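Local structure of omega transaminase (Pseudomonas sp., 5LHA) at residues Ala376-Val381 with Leu390-Asp395; Gln408-Ala413 with Val423-Asn428; Ala413-Arg418 with Glu451-Arg456. The protein catalyses pyridoxal phosphate-dependent transfer of an amino group from an amine donor to a carbonyl acceptor, as a class-III aminotransferase of fold type I. All coordinates share one frame; numbering follows the deposited sequence.

Contact 1 of 3, residues Ala376-Val381 with Leu390-Asp395; sequences AVVGEV and LDLVSD
V377 O and the backbone of V393 start the pairing of an antiparallel beta hairpin, strands 378-384 and 387-393, the first of which is outermost in its mixed sheet within this chain. Backbone bonds do most of the work. V393 N reaches V377 O at 3.0 Å, and the same oxygen takes a CA-H contact from L392 CA at 3.1 Å. D391 is used twice: its O accepts G379 N at 2.7 Å, while its N gives a nearly straight bond (176°) to E380 O. D391 thus meets two successive residues, and E380 N is buried without a partner in the model.

Apolar packing is grouped on the face carrying V378, V381, L390 and L392, which F454 and V372 help cover. V381 and L390 run side by side, CG2 against CD2 at 4.0 Å. V377 CG2, anti to its backbone N, lies 3.6 Å from V393 O and 4.1 Å from L392 CB.

Charge sits on the other face. The carboxylates of E380 and D391 do not touch; R382 bridges to both, and R194 also pairs with D391.

A CB on G379 would clash with D391 O and crowd V393 CG1; V393 CG2 lies 4.1 Å from G379 CA.

Contact 2 of 3, residues Gln408-Ala413 with Val423-Asn428; sequences QPSRIA and VRPIGN
P409 O takes a 3.1 Å hydrogen bond from A413 N, one helical turn on, and P425 CB of the neighbouring strand rests against the same oxygen at 4.1 Å across the contact. The oxygen is therefore bonded within its own helix and touched by carbon from the strand, and the rest of the interface is likewise carbon against carbon or carbon against carbonyl.

The P425 ring is the main wedge. Its CD atom comes to 3.8 Å from A413 CB, with CG almost as near to that methyl, and CG also reaches S410 CA at 4.1 Å. One proline ring thus meets three residues of a single helical face, P409, S410 and A413. Beyond it, V423 CG2 meets A413 CB more loosely, at 4.4 Å.

In the fold, this is helix 408-418 laid on the sheet alongside strand 421-426, the strand that follows it in the chain. Their local axes run nearly antiparallel (174°) and approach to 8.0 Å. I412 looks instead to helix 440-457, where it touches A453 and F454. R424 points away from the helix; its guanidinium has I426 CD1 over the centre of one face, and its side chain packs on F91 of the second subunit.

At the far end the P409 ring turns to the bend after the strand, its CG lying 3.6 Å from G427 O. G427 has positive phi (61°), which suits glycine, and N428 beyond it probably hydrogen-bonds through ND2 to L392 O.

Contact 3 of 3, residues Ala413-Arg418 with Glu451-Arg456; sequences ADEARR and EAAFAR
E415 and R456 cross at about a right angle where helix 408-418 packs against helix 440-457, a helix pair at the edge of the fold whose local axes are inclined at 131° and approach to 7.9 Å. The closest backbones are those of E415 and A453, with their CA atoms 4.9 Å apart, a spacing that the small A453 permits.

E415 CB lies 3.9 Å from A453 CB. The side chain leaves with CG anti to the backbone N (chi1 -171°), and its bend at chi2 brings CD to 3.5 Å from R456 CG. The glutamate thus lies on the aliphatic part of the arginine. Carboxylate and guanidinium planes are 29° apart, and OE2 stands above one guanidinium face, toward its rim. The OE2 to R456 NH1 salt bridge is accordingly long, 3.8 Å, an attraction of charges with no N-H aimed at the oxygen. The other oxygen, OE1, has a shorter but bent and weak bond from R418 NH1 at 2.9 Å, so one carboxylate serves two arginines.

An alanine at E415 would probably leave R418 and R456 without their shared negative charge and open a gap beside R456 CB and CG.

On the buried side the packing is of small groups: A416 CB meets A453 CB at 4.0 Å, and A453 CB also presses to 3.5 Å from A416 N.

The three contacts build one layered unit on the same side of the chain's centre. Contact 1 is the most buried and relies on backbone bonds within the sheet; contact 2 reaches that sheet too but lays a helix on it, with proline and alanine carbons in place of bonds. Contact 3 is the outermost, pairing that helix with the C-terminal one through small side chains and charges near solvent. Contacts 2 and 3 share A413 and helix 408-418. F454 and L392 tie the layers together: the F454 ring meets V378 and L392 of contact 1, while L392 CD1 packs 3.8 Å from I412 CD1 of contact 2.

Contact 1 of 3, residues Ala376-Val381 with Leu390-Asp395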
# COMPACT_ATOMS: atom_id res chain seq x y z
N ALA A 376 44.34 7.52 -12.54
CA ALA A 376 43.17 8.29 -12.96
C ALA A 376 41.86 7.66 -12.49
O ALA A 376 40.93 8.37 -12.09
CB ALA A 376 43.16 8.45 -14.48
N VAL A 377 41.78 6.33 -12.51
CA VAL A 377 40.52 5.66 -12.19
C VAL A 377 40.16 5.80 -10.72
O VAL A 377 38.99 5.64 -10.35
CB VAL A 377 40.60 4.17 -12.62
CG1 VAL A 377 41.51 3.37 -11.69
CG2 VAL A 377 39.21 3.56 -12.69
N VAL A 378 41.12 6.15 -9.86
CA VAL A 378 40.88 6.32 -8.43
C VAL A 378 40.33 7.73 -8.19
O VAL A 378 41.07 8.71 -8.23
CB VAL A 378 42.16 6.09 -7.62
CG1 VAL A 378 41.90 6.27 -6.13
CG2 VAL A 378 42.71 4.70 -7.90
N GLY A 379 39.04 7.82 -7.89
CA GLY A 379 38.41 9.10 -7.65
C GLY A 379 38.73 9.71 -6.30
O GLY A 379 39.26 10.82 -6.22
N GLU A 380 38.43 8.98 -5.23
CA GLU A 380 38.86 9.35 -3.88
C GLU A 380 38.90 8.08 -3.03
O GLU A 380 38.39 7.03 -3.41
CB GLU A 380 37.94 10.39 -3.23
CG GLU A 380 36.58 9.85 -2.79
CD GLU A 380 35.91 10.72 -1.72
OE1 GLU A 380 36.36 11.87 -1.50
OE2 GLU A 380 34.94 10.26 -1.10
N VAL A 381 39.54 8.20 -1.86
CA VAL A 381 39.56 7.14 -0.86
C VAL A 381 39.08 7.73 0.45
O VAL A 381 39.67 8.69 0.96
CB VAL A 381 40.96 6.52 -0.70
CG1 VAL A 381 40.94 5.41 0.34
CG2 VAL A 381 41.48 6.00 -2.04
N LEU A 390 37.29 2.77 -1.90
CA LEU A 390 37.97 3.42 -3.01
C LEU A 390 36.93 3.63 -4.11
O LEU A 390 36.32 2.66 -4.58
CB LEU A 390 39.14 2.57 -3.51
CG LEU A 390 40.23 2.21 -2.48
CD1 LEU A 390 39.92 0.86 -1.84
CD2 LEU A 390 41.62 2.19 -3.12
N ASP A 391 36.68 4.87 -4.47
CA ASP A 391 35.62 5.19 -5.42
C ASP A 391 36.20 5.34 -6.82
O ASP A 391 36.90 6.32 -7.12
CB ASP A 391 34.87 6.45 -4.97
CG ASP A 391 33.50 6.54 -5.59
OD1 ASP A 391 33.37 6.21 -6.79
OD2 ASP A 391 32.55 6.89 -4.85
N LEU A 392 35.89 4.39 -7.70
CA LEU A 392 36.44 4.37 -9.04
C LEU A 392 35.47 5.09 -9.98
O LEU A 392 34.27 4.82 -9.97
CB LEU A 392 36.69 2.94 -9.53
CG LEU A 392 37.51 1.97 -8.66
CD1 LEU A 392 37.60 0.61 -9.34
CD2 LEU A 392 38.92 2.50 -8.34
N VAL A 393 36.01 6.02 -10.76
CA VAL A 393 35.23 6.85 -11.67
C VAL A 393 35.82 6.74 -13.06
O VAL A 393 36.98 6.38 -13.25
CB VAL A 393 35.20 8.32 -11.22
CG1 VAL A 393 34.69 8.42 -9.80
CG2 VAL A 393 36.59 8.94 -11.33
N SER A 394 34.98 7.05 -14.05
CA SER A 394 35.45 7.17 -15.43
C SER A 394 35.98 8.57 -15.74
O SER A 394 36.77 8.73 -16.67
CB SER A 394 34.33 6.81 -16.41
OG SER A 394 33.09 7.36 -16.00
N ASP A 395 35.57 9.57 -14.95
CA ASP A 395 35.90 10.96 -15.21
C ASP A 395 36.12 11.64 -13.87
O ASP A 395 35.23 11.65 -13.02
CB ASP A 395 34.79 11.67 -16.00
CG ASP A 395 35.12 13.12 -16.34
OD1 ASP A 395 35.44 13.91 -15.43
OD2 ASP A 395 35.06 13.48 -17.54

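Contact 2 of 3, residues Gln408-Ala413 with Val423-Asn428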
# COMPACT_ATOMS: atom_id res chain seq x y z
N GLN A 408 35.76 -3.84 -14.76
CA GLN A 408 37.06 -3.37 -14.29
C GLN A 408 37.22 -3.45 -12.77
O GLN A 408 38.30 -3.83 -12.30
CB GLN A 408 37.34 -1.95 -14.77
CG GLN A 408 38.74 -1.48 -14.40
CD GLN A 408 39.11 -0.14 -15.00
OE1 GLN A 408 38.26 0.61 -15.47
NE2 GLN A 408 40.40 0.17 -14.96
N PRO A 409 36.21 -3.07 -11.96
CA PRO A 409 36.39 -3.18 -10.50
C PRO A 409 36.67 -4.59 -9.99
O PRO A 409 37.49 -4.75 -9.08
CB PRO A 409 35.06 -2.65 -9.95
CG PRO A 409 34.57 -1.75 -10.98
CD PRO A 409 34.96 -2.37 -12.28
N SER A 410 36.00 -5.62 -10.51
CA SER A 410 36.32 -6.97 -10.06
C SER A 410 37.68 -7.42 -10.56
O SER A 410 38.35 -8.22 -9.88
CB SER A 410 35.25 -7.96 -10.50
OG SER A 410 35.55 -9.25 -9.98
N ARG A 411 38.11 -6.94 -11.73
CA ARG A 411 39.44 -7.31 -12.23
C ARG A 411 40.52 -6.78 -11.31
O ARG A 411 41.51 -7.48 -11.02
CB ARG A 411 39.64 -6.80 -13.65
CG ARG A 411 38.94 -7.62 -14.71
CD ARG A 411 39.48 -7.33 -16.09
NE ARG A 411 39.50 -5.91 -16.43
CZ ARG A 411 38.48 -5.26 -17.00
NH1 ARG A 411 37.36 -5.90 -17.30
NH2 ARG A 411 38.59 -3.97 -17.28
N ILE A 412 40.37 -5.54 -10.85
CA ILE A 412 41.28 -4.99 -9.85
C ILE A 412 41.24 -5.84 -8.58
O ILE A 412 42.28 -6.16 -7.99
CB ILE A 412 40.94 -3.52 -9.57
CG1 ILE A 412 41.28 -2.66 -10.79
CG2 ILE A 412 41.64 -3.01 -8.33
CD1 ILE A 412 40.55 -1.33 -10.84
N ALA A 413 40.04 -6.23 -8.17
CA ALA A 413 39.89 -7.08 -6.99
C ALA A 413 40.63 -8.40 -7.16
O ALA A 413 41.32 -8.86 -6.24
CB ALA A 413 38.41 -7.33 -6.71
N VAL A 423 39.81 -8.29 -1.19
CA VAL A 423 39.01 -7.09 -0.99
C VAL A 423 37.70 -7.26 -1.76
O VAL A 423 37.52 -8.22 -2.51
CB VAL A 423 39.74 -5.81 -1.42
CG1 VAL A 423 41.02 -5.65 -0.61
CG2 VAL A 423 40.06 -5.86 -2.89
N ARG A 424 36.79 -6.31 -1.58
CA ARG A 424 35.39 -6.49 -1.99
C ARG A 424 34.92 -5.43 -2.98
O ARG A 424 34.78 -4.25 -2.61
CB ARG A 424 34.50 -6.49 -0.76
CG ARG A 424 33.06 -6.92 -1.00
CD ARG A 424 32.20 -6.64 0.22
NE ARG A 424 30.78 -6.82 -0.05
CZ ARG A 424 29.80 -6.51 0.80
NH1 ARG A 424 30.10 -5.99 1.99
NH2 ARG A 424 28.54 -6.69 0.46
N PRO A 425 34.64 -5.79 -4.24
CA PRO A 425 33.99 -4.84 -5.15
C PRO A 425 32.48 -4.83 -4.94
O PRO A 425 31.84 -5.88 -4.89
CB PRO A 425 34.37 -5.36 -6.54
CG PRO A 425 34.57 -6.81 -6.36
CD PRO A 425 35.09 -7.01 -4.94
N ILE A 426 31.94 -3.63 -4.75
CA ILE A 426 30.50 -3.38 -4.77
C ILE A 426 30.27 -2.23 -5.75
O ILE A 426 30.64 -1.08 -5.46
CB ILE A 426 29.94 -3.02 -3.39
CG1 ILE A 426 30.32 -4.07 -2.36
CG2 ILE A 426 28.44 -2.88 -3.46
CD1 ILE A 426 29.91 -3.67 -0.97
N GLY A 427 29.65 -2.52 -6.88
CA GLY A 427 29.48 -1.50 -7.90
C GLY A 427 30.82 -0.99 -8.39
O GLY A 427 31.68 -1.75 -8.85
N ASN A 428 31.05 0.32 -8.26
CA ASN A 428 32.27 0.94 -8.74
C ASN A 428 33.27 1.20 -7.62
O ASN A 428 34.25 1.92 -7.82
CB ASN A 428 31.95 2.26 -9.45
CG ASN A 428 31.55 3.35 -8.48
OD1 ASN A 428 30.55 3.25 -7.78
ND2 ASN A 428 32.34 4.42 -8.45

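Contact 3 of 3, residues Ala413-Arg418 with Glu451-Arg456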
# COMPACT_ATOMS: atom_id res chain seq x y z
N ALA A 413 40.04 -6.23 -8.17
CA ALA A 413 39.89 -7.08 -6.99
C ALA A 413 40.63 -8.40 -7.16
O ALA A 413 41.32 -8.86 -6.24
CB ALA A 413 38.41 -7.33 -6.71
N ASP A 414 40.50 -9.03 -8.33
CA ASP A 414 41.18 -10.30 -8.55
C ASP A 414 42.69 -10.14 -8.44
O ASP A 414 43.36 -10.95 -7.79
CB ASP A 414 40.81 -10.90 -9.91
CG ASP A 414 39.37 -11.36 -9.96
OD1 ASP A 414 38.64 -11.13 -8.97
OD2 ASP A 414 38.97 -11.95 -10.99
N GLU A 415 43.24 -9.07 -9.02
CA GLU A 415 44.68 -8.89 -9.01
C GLU A 415 45.18 -8.61 -7.60
O GLU A 415 46.28 -9.04 -7.23
CB GLU A 415 45.10 -7.78 -9.97
CG GLU A 415 46.60 -7.71 -10.17
CD GLU A 415 47.14 -8.90 -10.95
OE1 GLU A 415 46.35 -9.65 -11.56
OE2 GLU A 415 48.37 -9.13 -10.90
N ALA A 416 44.40 -7.86 -6.82
CA ALA A 416 44.69 -7.71 -5.40
C ALA A 416 44.75 -9.06 -4.69
O ALA A 416 45.62 -9.28 -3.84
CB ALA A 416 43.63 -6.81 -4.74
N ARG A 417 43.81 -9.95 -4.99
CA ARG A 417 43.81 -11.28 -4.38
C ARG A 417 45.05 -12.06 -4.78
O ARG A 417 45.72 -12.66 -3.93
CB ARG A 417 42.54 -12.05 -4.79
CG ARG A 417 42.54 -13.53 -4.45
CD ARG A 417 41.26 -14.18 -4.93
NE ARG A 417 41.15 -14.15 -6.39
CZ ARG A 417 41.74 -15.02 -7.19
NH1 ARG A 417 42.47 -16.00 -6.69
NH2 ARG A 417 41.60 -14.93 -8.51
N ARG A 418 45.38 -12.07 -6.08
CA ARG A 418 46.59 -12.75 -6.53
C ARG A 418 47.81 -12.22 -5.80
O ARG A 418 48.77 -12.97 -5.58
CB ARG A 418 46.74 -12.59 -8.04
CG ARG A 418 45.71 -13.39 -8.83
CD ARG A 418 45.97 -13.35 -10.34
NE ARG A 418 44.75 -13.71 -11.06
CZ ARG A 418 43.89 -12.82 -11.55
NH1 ARG A 418 44.13 -11.52 -11.43
NH2 ARG A 418 42.80 -13.23 -12.18
N GLU A 451 48.15 -1.32 -4.65
CA GLU A 451 49.09 -0.67 -5.55
C GLU A 451 49.43 -1.58 -6.73
O GLU A 451 49.45 -1.14 -7.89
CB GLU A 451 50.36 -0.30 -4.77
CG GLU A 451 50.19 0.83 -3.76
CD GLU A 451 51.51 1.19 -3.08
OE1 GLU A 451 52.42 0.33 -3.05
OE2 GLU A 451 51.65 2.33 -2.59
N ALA A 452 49.70 -2.86 -6.45
CA ALA A 452 49.96 -3.82 -7.51
C ALA A 452 48.74 -4.00 -8.42
O ALA A 452 48.87 -4.06 -9.64
CB ALA A 452 50.38 -5.16 -6.92
N ALA A 453 47.54 -4.08 -7.82
CA ALA A 453 46.34 -4.32 -8.61
C ALA A 453 46.06 -3.16 -9.57
O ALA A 453 45.61 -3.38 -10.70
CB ALA A 453 45.15 -4.56 -7.69
N PHE A 454 46.28 -1.92 -9.12
CA PHE A 454 46.05 -0.77 -9.98
C PHE A 454 47.15 -0.60 -11.01
O PHE A 454 46.89 -0.07 -12.10
CB PHE A 454 45.91 0.50 -9.16
CG PHE A 454 44.59 0.62 -8.48
CD1 PHE A 454 43.47 1.02 -9.18
CD2 PHE A 454 44.46 0.30 -7.14
CE1 PHE A 454 42.25 1.11 -8.56
CE2 PHE A 454 43.25 0.39 -6.52
CZ PHE A 454 42.15 0.80 -7.22
N ALA A 455 48.38 -1.01 -10.70
CA ALA A 455 49.42 -1.04 -11.72
C ALA A 455 49.05 -2.02 -12.83
O ALA A 455 49.29 -1.76 -14.01
CB ALA A 455 50.77 -1.41 -11.11
N ARG A 456 48.43 -3.14 -12.45
CA ARG A 456 48.00 -4.14 -13.40
C ARG A 456 46.74 -3.71 -14.14
O ARG A 456 46.72 -3.64 -15.38
CB ARG A 456 47.77 -5.46 -12.67
CG ARG A 456 47.54 -6.66 -13.55
CD ARG A 456 48.68 -6.83 -14.51
NE ARG A 456 48.71 -8.18 -15.07
CZ ARG A 456 49.63 -9.08 -14.78
NH1 ARG A 456 50.61 -8.78 -13.93
NH2 ARG A 456 49.58 -10.29 -15.34